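Local atomic coordinates of tripeptidase (Staphylococcus aureus subsp. aureus, PDB entry 3RZA), a protein that probably cleaves short peptides, tripeptides by its name, as a metal-dependent hydrolase of the M20/M25/M40 peptidase family. Residues 41-46 against 98-103; 127-132 against 161-166. All blocks are in the same frame, centred on the assembly; numbering follows the deposited sequence.

Interaction 1. Residues 41-46 against 98-103. With ZN (zinc ion), chain C.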
ATOM      1  N   GLY A  41      14.589  15.573 -15.404  1.00 21.08           N
ATOM      2  CA  GLY A  41      15.427  16.051 -14.317  1.00 20.79           C
ATOM      3  C   GLY A  41      16.938  15.987 -14.497  1.00 22.02           C
ATOM      4  O   GLY A  41      17.651  16.659 -13.754  1.00 24.36           O
ATOM      5  N   ASN A  42      17.426  15.206 -15.475  1.00 22.47           N
ATOM      6  CA  ASN A  42      18.862  15.057 -15.758  1.00 22.75           C
ATOM      7  C   ASN A  42      19.183  15.465 -17.190  1.00 21.54           C
ATOM      8  O   ASN A  42      19.854  14.731 -17.932  1.00 24.35           O
ATOM      9  CB  ASN A  42      19.314  13.617 -15.486  1.00 26.54           C
ATOM     10  CG  ASN A  42      19.227  13.237 -14.013  1.00 34.19           C
ATOM     11  OD1 ASN A  42      19.247  14.094 -13.129  1.00 43.52           O
ATOM     12  ND2 ASN A  42      19.147  11.940 -13.746  1.00 37.24           N
ATOM     13  N   GLU A  43      18.737  16.671 -17.543  1.00 17.80           N
ATOM     14  CA  GLU A  43      18.875  17.229 -18.892  1.00 17.93           C
ATOM     15  C   GLU A  43      20.244  17.906 -19.119  1.00 16.86           C
ATOM     16  O   GLU A  43      20.503  18.353 -20.223  1.00 18.53           O
ATOM     17  CB  GLU A  43      17.774  18.282 -19.179  1.00 16.97           C
ATOM     18  CG  GLU A  43      16.332  17.776 -19.125  1.00 18.83           C
ATOM     19  CD  GLU A  43      15.679  17.845 -17.747  1.00 19.71           C
ATOM     20  OE1 GLU A  43      16.368  18.114 -16.759  1.00 19.92           O
ATOM     21  OE2 GLU A  43      14.459  17.584 -17.651  1.00 19.86           O
ATOM     22  N   SER A  44      21.103  17.981 -18.087  1.00 18.16           N
ATOM     23  CA  SER A  44      22.372  18.743 -18.144  1.00 20.90           C
ATOM     24  C   SER A  44      23.382  18.329 -19.229  1.00 21.04           C
ATOM     25  O   SER A  44      24.203  19.142 -19.633  1.00 24.39           O
ATOM     26  CB  SER A  44      23.083  18.704 -16.777  1.00 21.93           C
ATOM     27  OG  SER A  44      23.534  17.420 -16.482  1.00 24.23           O
ATOM     28  N   THR A  45      23.342  17.076 -19.675  1.00 22.21           N
ATOM     29  CA  THR A  45      24.232  16.607 -20.749  1.00 21.90           C
ATOM     30  C   THR A  45      23.696  16.932 -22.146  1.00 21.07           C
ATOM     31  O   THR A  45      24.444  17.427 -22.999  1.00 22.01           O
ATOM     32  CB  THR A  45      24.506  15.118 -20.634  1.00 22.93           C
ATOM     33  OG1 THR A  45      25.207  14.875 -19.422  1.00 23.11           O
ATOM     34  CG2 THR A  45      25.372  14.640 -21.774  1.00 25.19           C
ATOM     35  N   ILE A  46      22.428  16.632 -22.396  1.00 20.08           N
ATOM     36  CA  ILE A  46      21.855  16.871 -23.730  1.00 18.17           C
ATOM     37  C   ILE A  46      21.687  18.385 -24.049  1.00 18.70           C
ATOM     38  O   ILE A  46      21.835  18.797 -25.217  1.00 17.98           O
ATOM     39  CB  ILE A  46      20.519  16.106 -23.938  1.00 17.08           C
ATOM     40  CG1 ILE A  46      20.199  16.004 -25.429  1.00 16.23           C
ATOM     41  CG2 ILE A  46      19.364  16.768 -23.155  1.00 15.89           C
ATOM     42  CD1 ILE A  46      19.017  15.148 -25.721  1.00 12.47           C
ATOM     43  N   HIS A  98      10.333  19.032 -26.311  1.00 16.21           N
ATOM     44  CA  HIS A  98      11.007  18.870 -25.013  1.00 15.83           C
ATOM     45  C   HIS A  98      12.191  17.896 -25.131  1.00 16.04           C
ATOM     46  O   HIS A  98      12.107  16.890 -25.843  1.00 17.17           O
ATOM     47  CB  HIS A  98      10.030  18.448 -23.908  1.00 15.46           C
ATOM     48  CG  HIS A  98       9.406  17.109 -24.096  1.00 19.29           C
ATOM     49  ND1 HIS A  98       9.926  15.961 -23.544  1.00 21.26           N
ATOM     50  CD2 HIS A  98       8.223  16.759 -24.650  1.00 18.16           C
ATOM     51  CE1 HIS A  98       9.117  14.948 -23.805  1.00 19.77           C
ATOM     52  NE2 HIS A  98       8.071  15.410 -24.465  1.00 21.02           N
HETATM   53  N   MSE A  99      13.287  18.229 -24.447  1.00 15.89           N
HETATM   54  CA  MSE A  99      14.546  17.478 -24.553  1.00 15.54           C
HETATM   55  C   MSE A  99      14.640  16.287 -23.588  1.00 17.92           C
HETATM   56  O   MSE A  99      15.544  15.443 -23.740  1.00 18.05           O
HETATM   57  CB  MSE A  99      15.731  18.423 -24.381  1.00 15.65           C
HETATM   58  CG  MSE A  99      16.032  18.845 -22.977  1.00 13.67           C
HETATM   59 SE   MSE A  99      17.390  20.163 -22.949  0.75 12.15          SE
HETATM   60  CE  MSE A  99      16.303  21.695 -23.488  1.00  9.84           C
ATOM     61  N   ASP A 100      13.744  16.232 -22.587  1.00 17.34           N
ATOM     62  CA  ASP A 100      13.716  15.124 -21.619  1.00 18.12           C
ATOM     63  C   ASP A 100      12.835  13.937 -22.075  1.00 20.64           C
ATOM     64  O   ASP A 100      11.928  14.094 -22.885  1.00 17.09           O
ATOM     65  CB  ASP A 100      13.289  15.582 -20.212  1.00 16.39           C
ATOM     66  CG  ASP A 100      11.837  16.112 -20.152  1.00 19.74           C
ATOM     67  OD1 ASP A 100      11.445  16.880 -21.052  1.00 18.64           O
ATOM     68  OD2 ASP A 100      11.106  15.783 -19.196  1.00 20.26           O
ATOM     69  N   THR A 101      13.145  12.756 -21.532  1.00 20.82           N
ATOM     70  CA  THR A 101      12.355  11.543 -21.723  1.00 20.88           C
ATOM     71  C   THR A 101      11.939  10.988 -20.357  1.00 20.89           C
ATOM     72  O   THR A 101      12.511  11.354 -19.329  1.00 20.68           O
ATOM     73  CB  THR A 101      13.181  10.476 -22.420  1.00 20.21           C
ATOM     74  OG1 THR A 101      14.145   9.963 -21.492  1.00 18.27           O
ATOM     75  CG2 THR A 101      13.890  11.039 -23.606  1.00 20.33           C
ATOM     76  N   VAL A 102      10.979  10.057 -20.358  1.00 21.42           N
ATOM     77  CA  VAL A 102      10.662   9.287 -19.132  1.00 22.06           C
ATOM     78  C   VAL A 102      11.785   8.288 -18.829  1.00 23.39           C
ATOM     79  O   VAL A 102      12.759   8.162 -19.605  1.00 23.81           O
ATOM     80  CB  VAL A 102       9.308   8.535 -19.212  1.00 23.10           C
ATOM     81  CG1 VAL A 102       8.156   9.512 -19.545  1.00 21.01           C
ATOM     82  CG2 VAL A 102       9.384   7.370 -20.201  1.00 17.90           C
ATOM     83  N   VAL A 103      11.674   7.654 -17.658  1.00 23.34           N
ATOM     84  CA  VAL A 103      12.507   6.517 -17.243  1.00 23.24           C
ATOM     85  C   VAL A 103      11.858   5.214 -17.784  1.00 24.41           C
ATOM     86  O   VAL A 103      10.649   5.168 -17.923  1.00 22.87           O
ATOM     87  CB  VAL A 103      12.597   6.492 -15.664  1.00 25.64           C
ATOM     88  CG1 VAL A 103      13.293   5.250 -15.141  1.00 32.68           C
ATOM     89  CG2 VAL A 103      13.317   7.761 -15.151  1.00 21.03           C
TER
HETATM   90 ZN    ZN C 401       6.351  14.369 -25.183  1.00 26.60          ZN
HETATM   91  O   HOH W   1       4.857  13.730 -23.873  1.00 33.92           O

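Interaction 2. Residues 127-132 against 161-166. With CA (calcium ion), chain D; ZN (zinc ion), chain C.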
ATOM      1  N   GLY A 127      12.687   7.030 -26.678  1.00 19.48           N
ATOM      2  CA  GLY A 127      12.757   8.475 -26.656  1.00 19.50           C
ATOM      3  C   GLY A 127      12.419   9.146 -27.982  1.00 20.10           C
ATOM      4  O   GLY A 127      12.805  10.306 -28.201  1.00 17.60           O
ATOM      5  N   ALA A 128      11.636   8.469 -28.835  1.00 19.48           N
ATOM      6  CA  ALA A 128      10.937   9.162 -29.948  1.00 19.58           C
ATOM      7  C   ALA A 128      10.086  10.300 -29.421  1.00 18.38           C
ATOM      8  O   ALA A 128      10.005  11.363 -30.030  1.00 20.00           O
ATOM      9  CB  ALA A 128      10.093   8.190 -30.744  1.00 19.48           C
ATOM     10  N   ASP A 129       9.432  10.037 -28.305  1.00 17.84           N
ATOM     11  CA  ASP A 129       8.863  11.054 -27.468  1.00 17.30           C
ATOM     12  C   ASP A 129       9.989  11.686 -26.581  1.00 17.09           C
ATOM     13  O   ASP A 129      10.369  11.089 -25.547  1.00 16.88           O
ATOM     14  CB  ASP A 129       7.778  10.451 -26.625  1.00 18.66           C
ATOM     15  CG  ASP A 129       7.099  11.454 -25.756  1.00 19.60           C
ATOM     16  OD1 ASP A 129       7.214  12.667 -25.965  1.00 17.76           O
ATOM     17  OD2 ASP A 129       6.404  11.020 -24.820  1.00 23.81           O
ATOM     18  N   ASP A 130      10.536  12.856 -26.933  1.00 17.92           N
ATOM     19  CA  ASP A 130      10.096  13.768 -28.012  1.00 15.57           C
ATOM     20  C   ASP A 130      11.242  14.145 -28.965  1.00 16.10           C
ATOM     21  O   ASP A 130      11.181  15.163 -29.669  1.00 13.29           O
ATOM     22  CB  ASP A 130       9.459  15.007 -27.380  1.00 15.34           C
ATOM     23  CG  ASP A 130       8.633  15.844 -28.372  1.00 18.73           C
ATOM     24  OD1 ASP A 130       8.103  15.253 -29.345  1.00 15.78           O
ATOM     25  OD2 ASP A 130       8.569  17.101 -28.200  1.00 20.10           O
ATOM     26  N   LYS A 131      12.238  13.269 -29.069  1.00 18.34           N
ATOM     27  CA  LYS A 131      13.411  13.546 -29.880  1.00 17.78           C
ATOM     28  C   LYS A 131      13.131  13.451 -31.412  1.00 17.80           C
ATOM     29  O   LYS A 131      13.897  13.975 -32.189  1.00 14.28           O
ATOM     30  CB  LYS A 131      14.590  12.662 -29.427  1.00 19.34           C
ATOM     31  CG  LYS A 131      15.000  12.971 -27.963  1.00 22.46           C
ATOM     32  CD  LYS A 131      15.962  11.994 -27.352  1.00 25.56           C
ATOM     33  CE  LYS A 131      16.623  12.620 -26.127  1.00 25.07           C
ATOM     34  NZ  LYS A 131      17.469  11.676 -25.310  1.00 20.90           N
ATOM     35  N   ALA A 132      12.017  12.801 -31.806  1.00 18.18           N
ATOM     36  CA  ALA A 132      11.478  12.895 -33.179  1.00 16.87           C
ATOM     37  C   ALA A 132      11.159  14.335 -33.524  1.00 16.74           C
ATOM     38  O   ALA A 132      11.531  14.817 -34.599  1.00 18.77           O
ATOM     39  CB  ALA A 132      10.216  12.016 -33.339  1.00 13.05           C
ATOM     40  N   GLY A 161      12.086  19.015 -18.361  1.00 17.45           N
ATOM     41  CA  GLY A 161      11.092  18.596 -17.402  1.00 17.33           C
ATOM     42  C   GLY A 161       9.657  18.455 -17.859  1.00 18.61           C
ATOM     43  O   GLY A 161       8.767  18.468 -17.018  1.00 20.24           O
ATOM     44  N   GLU A 162       9.405  18.323 -19.168  1.00 15.92           N
ATOM     45  CA  GLU A 162       8.039  18.121 -19.642  1.00 18.59           C
ATOM     46  C   GLU A 162       7.411  16.870 -19.031  1.00 18.30           C
ATOM     47  O   GLU A 162       6.244  16.898 -18.646  1.00 18.51           O
ATOM     48  CB  GLU A 162       7.966  18.078 -21.173  1.00 17.91           C
ATOM     49  CG  GLU A 162       6.527  18.190 -21.769  1.00 20.20           C
ATOM     50  CD  GLU A 162       5.760  16.846 -21.951  1.00 22.59           C
ATOM     51  OE1 GLU A 162       6.288  15.722 -21.712  1.00 21.82           O
ATOM     52  OE2 GLU A 162       4.593  16.926 -22.353  1.00 32.81           O
ATOM     53  N   GLU A 163       8.218  15.826 -18.890  1.00 18.40           N
ATOM     54  CA  GLU A 163       7.784  14.550 -18.319  1.00 22.53           C
ATOM     55  C   GLU A 163       7.698  14.514 -16.801  1.00 20.73           C
ATOM     56  O   GLU A 163       7.288  13.513 -16.272  1.00 19.84           O
ATOM     57  CB  GLU A 163       8.727  13.419 -18.774  1.00 22.18           C
ATOM     58  CG  GLU A 163       8.899  13.290 -20.261  1.00 23.66           C
ATOM     59  CD  GLU A 163       7.723  12.711 -20.953  1.00 26.10           C
ATOM     60  OE1 GLU A 163       6.590  12.644 -20.412  1.00 22.18           O
ATOM     61  OE2 GLU A 163       7.908  12.264 -22.103  1.00 23.39           O
ATOM     62  N   SER A 164       8.108  15.589 -16.117  1.00 23.22           N
ATOM     63  CA  SER A 164       7.862  15.780 -14.682  1.00 24.75           C
ATOM     64  C   SER A 164       6.629  16.682 -14.384  1.00 26.42           C
ATOM     65  O   SER A 164       6.480  17.146 -13.252  1.00 28.84           O
ATOM     66  CB  SER A 164       9.103  16.388 -14.012  1.00 24.26           C
ATOM     67  OG  SER A 164      10.257  15.662 -14.309  1.00 26.81           O
ATOM     68  N   GLY A 165       5.751  16.900 -15.375  1.00 22.71           N
ATOM     69  CA  GLY A 165       4.561  17.741 -15.211  1.00 20.71           C
ATOM     70  C   GLY A 165       4.719  19.135 -15.792  1.00 20.41           C
ATOM     71  O   GLY A 165       4.331  20.121 -15.151  1.00 22.11           O
ATOM     72  N   LEU A 166       5.280  19.216 -17.010  1.00 19.15           N
ATOM     73  CA  LEU A 166       5.407  20.482 -17.764  1.00 18.37           C
ATOM     74  C   LEU A 166       6.201  21.563 -16.996  1.00 19.79           C
ATOM     75  O   LEU A 166       5.955  22.759 -17.167  1.00 18.51           O
ATOM     76  CB  LEU A 166       4.019  21.008 -18.156  1.00 17.71           C
ATOM     77  CG  LEU A 166       2.989  19.997 -18.674  1.00 15.44           C
ATOM     78  CD1 LEU A 166       1.686  20.715 -18.981  1.00 15.49           C
ATOM     79  CD2 LEU A 166       3.505  19.247 -19.901  1.00 11.47           C
TER
HETATM   80 CA    CA D 402       5.953  11.633 -22.889  1.00 32.28          CA
HETATM   81 ZN    ZN C 401       6.351  14.369 -25.183  1.00 26.60          ZN
HETATM   82  O   HOH W   2       9.458  10.113 -23.083  1.00 12.93           O
HETATM   83  O   HOH W   1       4.857  13.730 -23.873  1.00 33.92           O

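Interaction 1. Residues 41-46 against 98-103
The backbones of 41-46, in the loop ahead of helix 46-56, and of 98-103, in the loop after strand 93-98, come nearest at E43 and D100, whose CA atoms stand 6.2 Å apart. I46 and M99, a selenomethionine, make the apolar half: the two side chains run antiparallel past one another, and the CG2 branch of I46 lies 3.9 Å from both CG and SE of M99. E43 lies across M99, roughly perpendicular, CG of one 4.0 Å from CG of the other. The bend of the E43 chain at chi2 (89°) lays its carboxylate alongside D100, with OE2 3.5 Å from D100 CB. The carboxylate planes of the two acids are 51° apart, E43 OE2 and D100 OD2 separated by 4.1 Å. E43 is held by backbone amides: OE2 takes those of G41 (3.0 Å from G41 N, met from above the carboxylate plane) and G161, OE1 that of G73. D100 OD2 takes the T40 hydroxyl and the E163 amide. D100 OD1 also receives a weak bond from ND1 of H98, whose NE2 binds the zinc ion at 2.1 Å. Two buried acids this close would probably repel if left bare; the donors around them should offset that, and D100 is placed as a second-shell partner of H98 that may help set its ring, though the bond from ND1 is weak.

Interaction 2. Residues 127-132 against 161-166
D129 and E163 meet through metal: their carboxylates reach in from facing sides, planes 67° apart, and clasp one calcium ion between them. The tight part is all oxygen and metal. D129 OD2 binds the calcium at 2.1 Å, and E163 grips it with both oxygens, though unevenly, OE2 at 2.2 Å and OE1 at 2.8 Å. D129 OD2 and E163 OE2 are thus brought to 3.3 Å, which the shared calcium probably makes tolerable. With CG of D129 anti to the backbone N (chi1 -178°), the carboxylate projects between two metals, and its other oxygen, OD1, takes the zinc ion at 2.1 Å. Water 1 binds both metals as well and donates to E162 OE1, 3.3 Å from the water oxygen, consistent with a water nucleophile and a glutamate general base, as in related M20 enzymes. A metal-bridging aspartate followed by a cis peptide bond, here to D130, is characteristic of the two-metal centre of this family; H98 and D186 complete the protein ligands of the zinc, H366 those of the calcium. G127 is the N-cap of helix 128-147. The backbones stay well apart, their closest approach being 9.9 Å between the CA atoms of D129 and E163. On this looser side water 2 spans the gap, donating to both D129 O and E163 OE2, 2.8 Å to each.

How the interactions relate
Interactions 1 and 2 lie with their centres about 8 Å apart and share the zinc ion and water 1: H98 comes from 98-103, while D129 comes from 127-132. The acids of interaction 1 also reach the loop that delivers E163 to the calcium, E43 OE2 lying 2.9 Å from G161 N and D100 OD2 2.9 Å from E163 N. H98 NE2 packs 3.3 Å from E162 OE1. Apart from H98, itself a zinc ligand, interaction 1 lies behind the metal ligands, and interaction 2 is the inner layer at the metals; a citrate, probably from the crystallisation liquor, lies about 5 Å from the E163 side chain and may mark the adjoining pocket.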